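Local coordinates for protein gamma-glutamyl-gamma-aminobutyrate hydrolase PuuD (Escherichia coli, PDB 6VTV) that hydrolyses the gamma-glutamyl linkage of gamma-glutamyl-gamma-aminobutyrate, releasing glutamate in the last step of the route from putrescine to 4-aminobutanoate, at residues N11-C19 against K65-S74; V78-E89 against V126-K135. All coordinates share one frame; numbering follows the deposited sequence.

Contact 1 of 2, residues N11-C19 against K65-S74; sequences NPVIGVVMC and KLDGIYLPGS
The Tyr70 ring has Val16 along its rim: CG2 of Val16 lies in the ring plane at the edge, while CG1 comes in obliquely, 3.4 Å from Tyr70 CD2. Ile14 CG2 also approaches obliquely, touching Tyr70 CB. The other flat group, the Asp67 carboxylate, takes Val13 N on the anti side of OD2, 21° out of its plane, in a short bond of 2.7 Å between Val13 N and Asp67 OD2.

These residues belong to two neighbouring parallel strands, 13-17 and 68-71, in the central sheet of the alpha/beta fold of the class I glutamine amidotransferase type, to which peptidase C26 enzymes belong. A parallel ladder joins them: Gly15 N gives to Gly68 O and Gly15 O takes Tyr70 N, so Gly15 bonds through both its N and its O, and then Val17 N reaches Tyr70 O at 3.1 Å. Before this ladder, Asp67 also gives its own N to Val13 O in the carbonyl plane (2.8 Å), and the two bonds tie Asp67 to both polar atoms of the Val13 backbone. Its OD1 turns to Lys255 in a salt bridge.

Tyr70 CG stands anti to the backbone N (chi1 -174°), and the ring runs side by side with Val16, pointing the same way. The sheet face that carries Ile14, Val16 and Tyr70 is packed by helix 235-254, whose Phe241 touches the tyrosine; the hydroxyl is hydrogen-bonded to Tyr35 O. On the opposite face of the sheet Leu66 CD2 lies over the glycine, 3.8 Å from Gly15 CA.

Past the ladder the chain passes Pro72 and Gly73, and Gly73 comes close to the side chain of Cys118, the predicted nucleophile. Here Pro72 CD packs on Val17 O at 3.3 Å, and beyond it Cys19 SG sits 3.4 Å from Ser74 OG.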
loop_
_atom_site.group_PDB
_atom_site.type_symbol
_atom_site.label_atom_id
_atom_site.label_comp_id
_atom_site.label_asym_id
_atom_site.label_seq_id
_atom_site.Cartn_x
_atom_site.Cartn_y
_atom_site.Cartn_z
ATOM N N ASN B 11 -9.166 -12.810 10.418
ATOM C CA ASN B 11 -7.923 -12.697 9.671
ATOM C C ASN B 11 -6.991 -11.705 10.345
ATOM O O ASN B 11 -7.343 -10.520 10.466
ATOM C CB ASN B 11 -8.214 -12.269 8.239
ATOM C CG ASN B 11 -9.297 -13.114 7.596
ATOM O OD1 ASN B 11 -10.477 -12.758 7.619
ATOM N ND2 ASN B 11 -8.903 -14.248 7.027
ATOM N N PRO B 12 -5.810 -12.132 10.795
ATOM C CA PRO B 12 -4.898 -11.205 11.476
ATOM C C PRO B 12 -4.446 -10.081 10.556
ATOM O O PRO B 12 -4.272 -10.263 9.349
ATOM C CB PRO B 12 -3.718 -12.100 11.881
ATOM C CG PRO B 12 -4.267 -13.490 11.878
ATOM C CD PRO B 12 -5.304 -13.515 10.797
ATOM N N VAL B 13 -4.255 -8.904 11.146
ATOM C CA VAL B 13 -3.792 -7.737 10.402
ATOM C C VAL B 13 -2.294 -7.871 10.169
ATOM O O VAL B 13 -1.512 -7.963 11.121
ATOM C CB VAL B 13 -4.117 -6.435 11.149
ATOM C CG1 VAL B 13 -3.645 -5.233 10.342
ATOM C CG2 VAL B 13 -5.606 -6.342 11.439
ATOM N N ILE B 14 -1.889 -7.875 8.903
ATOM C CA ILE B 14 -0.491 -8.025 8.517
ATOM C C ILE B 14 -0.017 -6.713 7.909
ATOM O O ILE B 14 -0.530 -6.280 6.869
ATOM C CB ILE B 14 -0.297 -9.188 7.533
ATOM C CG1 ILE B 14 -0.976 -10.457 8.059
ATOM C CG2 ILE B 14 1.179 -9.436 7.292
ATOM C CD1 ILE B 14 -0.462 -10.916 9.407
ATOM N N GLY B 15 0.957 -6.077 8.557
ATOM C CA GLY B 15 1.575 -4.891 8.001
ATOM C C GLY B 15 2.647 -5.249 6.991
ATOM O O GLY B 15 3.579 -5.990 7.311
ATOM N N VAL B 16 2.530 -4.734 5.770
ATOM C CA VAL B 16 3.427 -5.081 4.675
ATOM C C VAL B 16 4.241 -3.849 4.307
ATOM O O VAL B 16 3.682 -2.829 3.884
ATOM C CB VAL B 16 2.657 -5.617 3.460
ATOM C CG1 VAL B 16 3.614 -6.270 2.486
ATOM C CG2 VAL B 16 1.591 -6.605 3.902
ATOM N N VAL B 17 5.562 -3.948 4.459
ATOM C CA VAL B 17 6.448 -2.840 4.131
ATOM C C VAL B 17 6.507 -2.667 2.620
ATOM O O VAL B 17 6.720 -3.631 1.873
ATOM C CB VAL B 17 7.845 -3.076 4.725
ATOM C CG1 VAL B 17 8.851 -2.094 4.141
ATOM C CG2 VAL B 17 7.798 -2.951 6.242
ATOM N N MET B 18 6.322 -1.434 2.163
ATOM C CA MET B 18 6.294 -1.136 0.741
ATOM C C MET B 18 7.683 -0.747 0.237
ATOM O O MET B 18 8.626 -0.555 1.008
ATOM C CB MET B 18 5.293 -0.017 0.458
ATOM C CG MET B 18 3.921 -0.255 1.059
ATOM S SD MET B 18 2.810 1.135 0.780
ATOM C CE MET B 18 2.452 0.897 -0.951
ATOM N N CYS B 19 7.797 -0.637 -1.084
ATOM C CA CYS B 19 9.011 -0.193 -1.751
ATOM C C CYS B 19 8.738 1.093 -2.521
ATOM O O CYS B 19 7.592 1.418 -2.843
ATOM C CB CYS B 19 9.555 -1.262 -2.712
ATOM S SG CYS B 19 9.898 -2.862 -1.966
ATOM N N LYS B 65 -2.008 -2.249 16.341
ATOM C CA LYS B 65 -3.022 -2.710 15.404
ATOM C C LYS B 65 -2.495 -3.742 14.416
ATOM O O LYS B 65 -3.270 -4.245 13.595
ATOM C CB LYS B 65 -3.612 -1.513 14.651
ATOM C CG LYS B 65 -4.431 -0.593 15.544
ATOM C CD LYS B 65 -4.537 0.811 14.977
ATOM C CE LYS B 65 -5.369 1.699 15.889
ATOM N NZ LYS B 65 -5.261 3.138 15.525
ATOM N N LEU B 66 -1.210 -4.076 14.477
ATOM C CA LEU B 66 -0.611 -5.069 13.597
ATOM C C LEU B 66 -0.421 -6.377 14.352
ATOM O O LEU B 66 0.155 -6.390 15.446
ATOM C CB LEU B 66 0.730 -4.579 13.050
ATOM C CG LEU B 66 0.708 -3.250 12.297
ATOM C CD1 LEU B 66 2.122 -2.796 11.972
ATOM C CD2 LEU B 66 -0.121 -3.374 11.031
ATOM N N ASP B 67 -0.908 -7.471 13.770
ATOM C CA ASP B 67 -0.694 -8.800 14.322
ATOM C C ASP B 67 0.508 -9.507 13.712
ATOM O O ASP B 67 0.882 -10.583 14.189
ATOM C CB ASP B 67 -1.949 -9.664 14.132
ATOM C CG ASP B 67 -3.211 -8.975 14.616
ATOM O OD1 ASP B 67 -3.226 -8.494 15.770
ATOM O OD2 ASP B 67 -4.190 -8.916 13.843
ATOM N N GLY B 68 1.112 -8.931 12.679
ATOM C CA GLY B 68 2.282 -9.515 12.055
ATOM C C GLY B 68 2.925 -8.525 11.112
ATOM O O GLY B 68 2.270 -7.610 10.601
ATOM N N ILE B 69 4.224 -8.715 10.893
ATOM C CA ILE B 69 5.015 -7.859 10.017
ATOM C C ILE B 69 5.486 -8.689 8.832
ATOM O O ILE B 69 5.981 -9.808 9.008
ATOM C CB ILE B 69 6.211 -7.229 10.756
ATOM C CG1 ILE B 69 5.731 -6.450 11.983
ATOM C CG2 ILE B 69 6.994 -6.316 9.824
ATOM C CD1 ILE B 69 4.655 -5.431 11.677
ATOM N N TYR B 70 5.340 -8.135 7.630
ATOM C CA TYR B 70 5.603 -8.842 6.381
ATOM C C TYR B 70 6.613 -8.029 5.582
ATOM O O TYR B 70 6.320 -6.903 5.167
ATOM C CB TYR B 70 4.302 -9.036 5.599
ATOM C CG TYR B 70 4.390 -9.887 4.352
ATOM C CD1 TYR B 70 5.264 -10.964 4.269
ATOM C CD2 TYR B 70 3.572 -9.623 3.262
ATOM C CE1 TYR B 70 5.327 -11.743 3.123
ATOM C CE2 TYR B 70 3.631 -10.388 2.117
ATOM C CZ TYR B 70 4.504 -11.449 2.051
ATOM O OH TYR B 70 4.552 -12.211 0.904
ATOM N N LEU B 71 7.805 -8.591 5.377
ATOM C CA LEU B 71 8.878 -7.911 4.657
ATOM C C LEU B 71 9.058 -8.544 3.284
ATOM O O LEU B 71 9.737 -9.576 3.161
ATOM C CB LEU B 71 10.187 -7.977 5.450
ATOM C CG LEU B 71 10.201 -7.406 6.868
ATOM C CD1 LEU B 71 11.604 -7.478 7.436
ATOM C CD2 LEU B 71 9.687 -5.977 6.892
ATOM N N PRO B 72 8.486 -7.975 2.227
ATOM C CA PRO B 72 8.646 -8.564 0.895
ATOM C C PRO B 72 10.053 -8.359 0.356
ATOM O O PRO B 72 10.826 -7.529 0.839
ATOM C CB PRO B 72 7.619 -7.811 0.039
ATOM C CG PRO B 72 6.748 -7.062 1.010
ATOM C CD PRO B 72 7.601 -6.801 2.207
ATOM N N GLY B 73 10.377 -9.142 -0.665
ATOM C CA GLY B 73 11.594 -8.917 -1.414
ATOM C C GLY B 73 11.467 -7.718 -2.334
ATOM O O GLY B 73 10.402 -7.119 -2.492
ATOM N N SER B 74 12.589 -7.364 -2.957
ATOM C CA SER B 74 12.648 -6.198 -3.830
ATOM C C SER B 74 13.968 -6.197 -4.589
ATOM O O SER B 74 14.965 -6.737 -4.094
ATOM C CB SER B 74 12.496 -4.911 -3.015
ATOM O OG SER B 74 12.586 -3.756 -3.833
#

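Contact 2 of 2, residues V78-E89 against V126-K135; sequences VQPHLYGENGDE and VATGGSLHRK
Arg134 leaves its backbone with CG anti to the carbonyl carbon and then bends at chi3 (76°), which turns the guanidinium into the curve of loop 78-89, where it forms a salt-bridge network with Glu85 and Glu89. Glu89 folds at chi2 (-60°) to meet it, whereas Glu85 stays extended beyond CG and runs alongside the arginine, antiparallel to it.

Four firm N-H...O bonds grip the guanidinium, and NH2 adds weak ones to Asn86 O and Glu89 OE2. NH1 of Arg134 donates to Asn86 O at 2.7 Å and, almost straight and in the guanidinium plane, to the anti lone pair of Glu85 OE1 at 3.3 Å. NE of Arg134 meets Glu89 OE2 at 2.9 Å, and NH2 reaches Asp88 O from above its carbonyl plane. Pro80 CG sits over the centre of one guanidinium face, 3.5 Å above its plane. With carbonyls and carboxylates round its edge, the positive charge is probably well stabilised. Glu85 OE2 turns instead to Lys192.

Tyr83 carries the packing beside this network. One ring face has Pro80 O over its centre; the opposite face has Leu132 N, offset toward the rim. Its apolar contacts are Val126 CG2, packed obliquely on Tyr83 CD1 at 3.6 Å, and Leu132 CD1, against CE1. Val126 lies in the last turn of helix 119-127, which closes in a Schellman motif with Gly129 as C-prime residue, and the chain returns past the ring as Gly130 to Leu132. A water accepts from Arg134 N and donates to Leu132 O, 3.0 Å from that oxygen.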
loop_
_atom_site.group_PDB
_atom_site.type_symbol
_atom_site.label_atom_id
_atom_site.label_comp_id
_atom_site.label_asym_id
_atom_site.label_seq_id
_atom_site.Cartn_x
_atom_site.Cartn_y
_atom_site.Cartn_z
ATOM N N VAL B 78 20.074 -3.276 0.563
ATOM C CA VAL B 78 20.259 -2.458 1.753
ATOM C C VAL B 78 21.503 -1.593 1.592
ATOM O O VAL B 78 22.518 -2.029 1.032
ATOM C CB VAL B 78 20.358 -3.360 2.996
ATOM C CG1 VAL B 78 20.540 -2.530 4.260
ATOM C CG2 VAL B 78 19.125 -4.248 3.103
ATOM N N GLN B 79 21.423 -0.355 2.070
ATOM C CA GLN B 79 22.575 0.535 2.027
ATOM C C GLN B 79 23.721 -0.062 2.838
ATOM O O GLN B 79 23.518 -0.442 4.000
ATOM C CB GLN B 79 22.214 1.917 2.568
ATOM C CG GLN B 79 21.228 2.688 1.707
ATOM C CD GLN B 79 20.622 3.868 2.438
ATOM O OE1 GLN B 79 20.921 5.023 2.132
ATOM N NE2 GLN B 79 19.766 3.585 3.414
ATOM N N PRO B 80 24.926 -0.166 2.272
ATOM C CA PRO B 80 26.023 -0.835 2.991
ATOM C C PRO B 80 26.416 -0.159 4.294
ATOM O O PRO B 80 26.988 -0.825 5.166
ATOM C CB PRO B 80 27.175 -0.807 1.975
ATOM C CG PRO B 80 26.501 -0.670 0.642
ATOM C CD PRO B 80 25.303 0.194 0.894
ATOM N N HIS B 81 26.132 1.136 4.463
ATOM C CA HIS B 81 26.493 1.807 5.707
ATOM C C HIS B 81 25.632 1.369 6.882
ATOM O O HIS B 81 25.994 1.649 8.030
ATOM C CB HIS B 81 26.410 3.329 5.538
ATOM C CG HIS B 81 25.020 3.877 5.626
ATOM N ND1 HIS B 81 24.198 4.000 4.527
ATOM C CD2 HIS B 81 24.311 4.345 6.681
ATOM C CE1 HIS B 81 23.040 4.515 4.901
ATOM N NE2 HIS B 81 23.083 4.733 6.202
ATOM N N LEU B 82 24.512 0.689 6.630
ATOM C CA LEU B 82 23.677 0.214 7.724
ATOM C C LEU B 82 24.296 -0.972 8.450
ATOM O O LEU B 82 23.898 -1.263 9.584
ATOM C CB LEU B 82 22.284 -0.150 7.210
ATOM C CG LEU B 82 21.390 1.049 6.884
ATOM C CD1 LEU B 82 20.066 0.593 6.293
ATOM C CD2 LEU B 82 21.162 1.907 8.120
ATOM N N TYR B 83 25.254 -1.665 7.831
ATOM C CA TYR B 83 26.040 -2.684 8.516
ATOM C C TYR B 83 27.525 -2.333 8.518
ATOM O O TYR B 83 28.384 -3.216 8.484
ATOM C CB TYR B 83 25.803 -4.075 7.918
ATOM C CG TYR B 83 25.926 -4.189 6.413
ATOM C CD1 TYR B 83 24.855 -3.884 5.581
ATOM C CD2 TYR B 83 27.104 -4.634 5.826
ATOM C CE1 TYR B 83 24.960 -4.001 4.208
ATOM C CE2 TYR B 83 27.218 -4.753 4.452
ATOM C CZ TYR B 83 26.144 -4.435 3.650
ATOM O OH TYR B 83 26.252 -4.552 2.283
ATOM N N GLY B 84 27.835 -1.037 8.552
ATOM C CA GLY B 84 29.186 -0.584 8.821
ATOM C C GLY B 84 30.152 -0.606 7.658
ATOM O O GLY B 84 31.362 -0.515 7.880
ATOM N N GLU B 85 29.666 -0.713 6.426
ATOM C CA GLU B 85 30.533 -0.728 5.259
ATOM C C GLU B 85 30.418 0.585 4.496
ATOM O O GLU B 85 29.441 1.326 4.628
ATOM C CB GLU B 85 30.197 -1.911 4.342
ATOM C CG GLU B 85 30.444 -3.265 4.992
ATOM C CD GLU B 85 30.632 -4.376 3.979
ATOM O OE1 GLU B 85 30.754 -4.069 2.775
ATOM O OE2 GLU B 85 30.661 -5.556 4.389
ATOM N N ASN B 86 31.438 0.869 3.695
ATOM C CA ASN B 86 31.523 2.114 2.947
ATOM C C ASN B 86 31.179 1.886 1.479
ATOM O O ASN B 86 31.249 0.768 0.963
ATOM C CB ASN B 86 32.921 2.726 3.073
ATOM C CG ASN B 86 33.229 3.183 4.485
ATOM O OD1 ASN B 86 34.020 2.559 5.194
ATOM N ND2 ASN B 86 32.601 4.276 4.904
ATOM N N GLY B 87 30.802 2.972 0.810
ATOM C CA GLY B 87 30.393 2.907 -0.578
ATOM C C GLY B 87 28.914 2.621 -0.733
ATOM O O GLY B 87 28.167 2.428 0.231
ATOM N N ASP B 88 28.481 2.598 -1.988
ATOM C CA ASP B 88 27.093 2.330 -2.328
ATOM C C ASP B 88 27.003 1.117 -3.245
ATOM O O ASP B 88 28.007 0.588 -3.726
ATOM C CB ASP B 88 26.434 3.551 -2.988
ATOM C CG ASP B 88 27.124 3.973 -4.277
ATOM O OD1 ASP B 88 28.158 3.375 -4.640
ATOM O OD2 ASP B 88 26.623 4.911 -4.934
ATOM N N GLU B 89 25.773 0.686 -3.479
ATOM C CA GLU B 89 25.445 -0.377 -4.411
ATOM C C GLU B 89 24.336 0.114 -5.326
ATOM O O GLU B 89 23.575 1.017 -4.960
ATOM C CB GLU B 89 25.001 -1.651 -3.676
ATOM C CG GLU B 89 26.138 -2.415 -3.014
ATOM C CD GLU B 89 27.188 -2.882 -4.007
ATOM O OE1 GLU B 89 26.812 -3.272 -5.131
ATOM O OE2 GLU B 89 28.388 -2.861 -3.661
ATOM N N VAL B 126 20.784 -7.537 8.859
ATOM C CA VAL B 126 21.432 -6.261 9.140
ATOM C C VAL B 126 20.848 -5.626 10.398
ATOM O O VAL B 126 21.576 -5.027 11.199
ATOM C CB VAL B 126 21.319 -5.327 7.920
ATOM C CG1 VAL B 126 21.806 -3.927 8.265
ATOM C CG2 VAL B 126 22.114 -5.891 6.754
ATOM N N ALA B 127 19.535 -5.759 10.604
ATOM C CA ALA B 127 18.900 -5.099 11.741
ATOM C C ALA B 127 19.382 -5.664 13.071
ATOM O O ALA B 127 19.405 -4.945 14.077
ATOM C CB ALA B 127 17.379 -5.216 11.643
ATOM N N THR B 128 19.776 -6.935 13.100
ATOM C CA THR B 128 20.201 -7.587 14.329
ATOM C C THR B 128 21.716 -7.608 14.494
ATOM O O THR B 128 22.221 -8.294 15.389
ATOM C CB THR B 128 19.641 -9.008 14.390
ATOM O OG1 THR B 128 19.900 -9.680 13.150
ATOM C CG2 THR B 128 18.139 -8.970 14.636
ATOM N N GLY B 129 22.449 -6.875 13.661
ATOM C CA GLY B 129 23.881 -6.724 13.821
ATOM C C GLY B 129 24.745 -7.474 12.830
ATOM O O GLY B 129 25.969 -7.496 13.002
ATOM N N GLY B 130 24.160 -8.087 11.803
ATOM C CA GLY B 130 24.913 -8.842 10.826
ATOM C C GLY B 130 25.363 -7.992 9.654
ATOM O O GLY B 130 25.251 -6.764 9.648
ATOM N N SER B 131 25.889 -8.675 8.639
ATOM C CA SER B 131 26.395 -8.026 7.439
ATOM C C SER B 131 26.027 -8.866 6.226
ATOM O O SER B 131 25.551 -10.000 6.347
ATOM C CB SER B 131 27.912 -7.818 7.511
ATOM O OG SER B 131 28.587 -9.059 7.625
ATOM N N LEU B 132 26.261 -8.304 5.042
ATOM C CA LEU B 132 25.865 -8.933 3.791
ATOM C C LEU B 132 27.045 -9.029 2.837
ATOM O O LEU B 132 27.966 -8.209 2.871
ATOM C CB LEU B 132 24.738 -8.154 3.102
ATOM C CG LEU B 132 23.514 -7.794 3.939
ATOM C CD1 LEU B 132 22.558 -6.946 3.122
ATOM C CD2 LEU B 132 22.828 -9.054 4.440
ATOM N N HIS B 133 27.003 -10.050 1.982
ATOM C CA HIS B 133 27.841 -10.089 0.791
ATOM C C HIS B 133 27.233 -9.157 -0.248
ATOM O O HIS B 133 26.067 -9.318 -0.620
ATOM C CB HIS B 133 27.934 -11.509 0.235
ATOM C CG HIS B 133 28.792 -12.430 1.045
ATOM N ND1 HIS B 133 30.167 -12.341 1.066
ATOM C CD2 HIS B 133 28.470 -13.474 1.845
ATOM C CE1 HIS B 133 30.654 -13.283 1.853
ATOM N NE2 HIS B 133 29.646 -13.985 2.337
ATOM N N ARG B 134 28.008 -8.179 -0.716
ATOM C CA ARG B 134 27.471 -7.236 -1.689
ATOM C C ARG B 134 27.495 -7.778 -3.111
ATOM O O ARG B 134 26.716 -7.312 -3.950
ATOM C CB ARG B 134 28.234 -5.912 -1.615
ATOM C CG ARG B 134 27.935 -5.126 -0.349
ATOM C CD ARG B 134 29.035 -4.138 -0.006
ATOM N NE ARG B 134 29.001 -2.955 -0.860
ATOM C CZ ARG B 134 29.656 -1.829 -0.596
ATOM N NH1 ARG B 134 30.393 -1.732 0.502
ATOM N NH2 ARG B 134 29.573 -0.798 -1.426
ATOM N N LYS B 135 28.362 -8.751 -3.398
ATOM C CA LYS B 135 28.474 -9.357 -4.730
ATOM C C LYS B 135 28.745 -10.848 -4.533
ATOM O O LYS B 135 29.900 -11.266 -4.412
ATOM C CB LYS B 135 29.571 -8.696 -5.557
ATOM C CG LYS B 135 29.332 -7.228 -5.872
ATOM C CD LYS B 135 28.251 -7.053 -6.924
ATOM C CE LYS B 135 28.769 -7.371 -8.315
ATOM N NZ LYS B 135 27.690 -7.270 -9.337
HETATM O O HOH W 1 30.221 -7.174 1.266
#

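Contact 1 is buried in the core and joins two strands of the central sheet; contact 2 lies farther out, partly open, and fastens a loop to the end of helix 119-127 and the short strand that follows. The two adjoin in sequence, 65-74 running on toward 78-89, yet their centres are 23 Å apart and they do not otherwise touch. Backbone bonds and apolar packing round a tyrosine dominate the first, with Asp67 as the charged side chain that hydrogen-bonds across it; in the second an arginine gathers carboxylates and loop carbonyls. Contact 1 comes nearer the predicted nucleophile Cys118, and both its segments also meet the second subunit, which contact 2 does not.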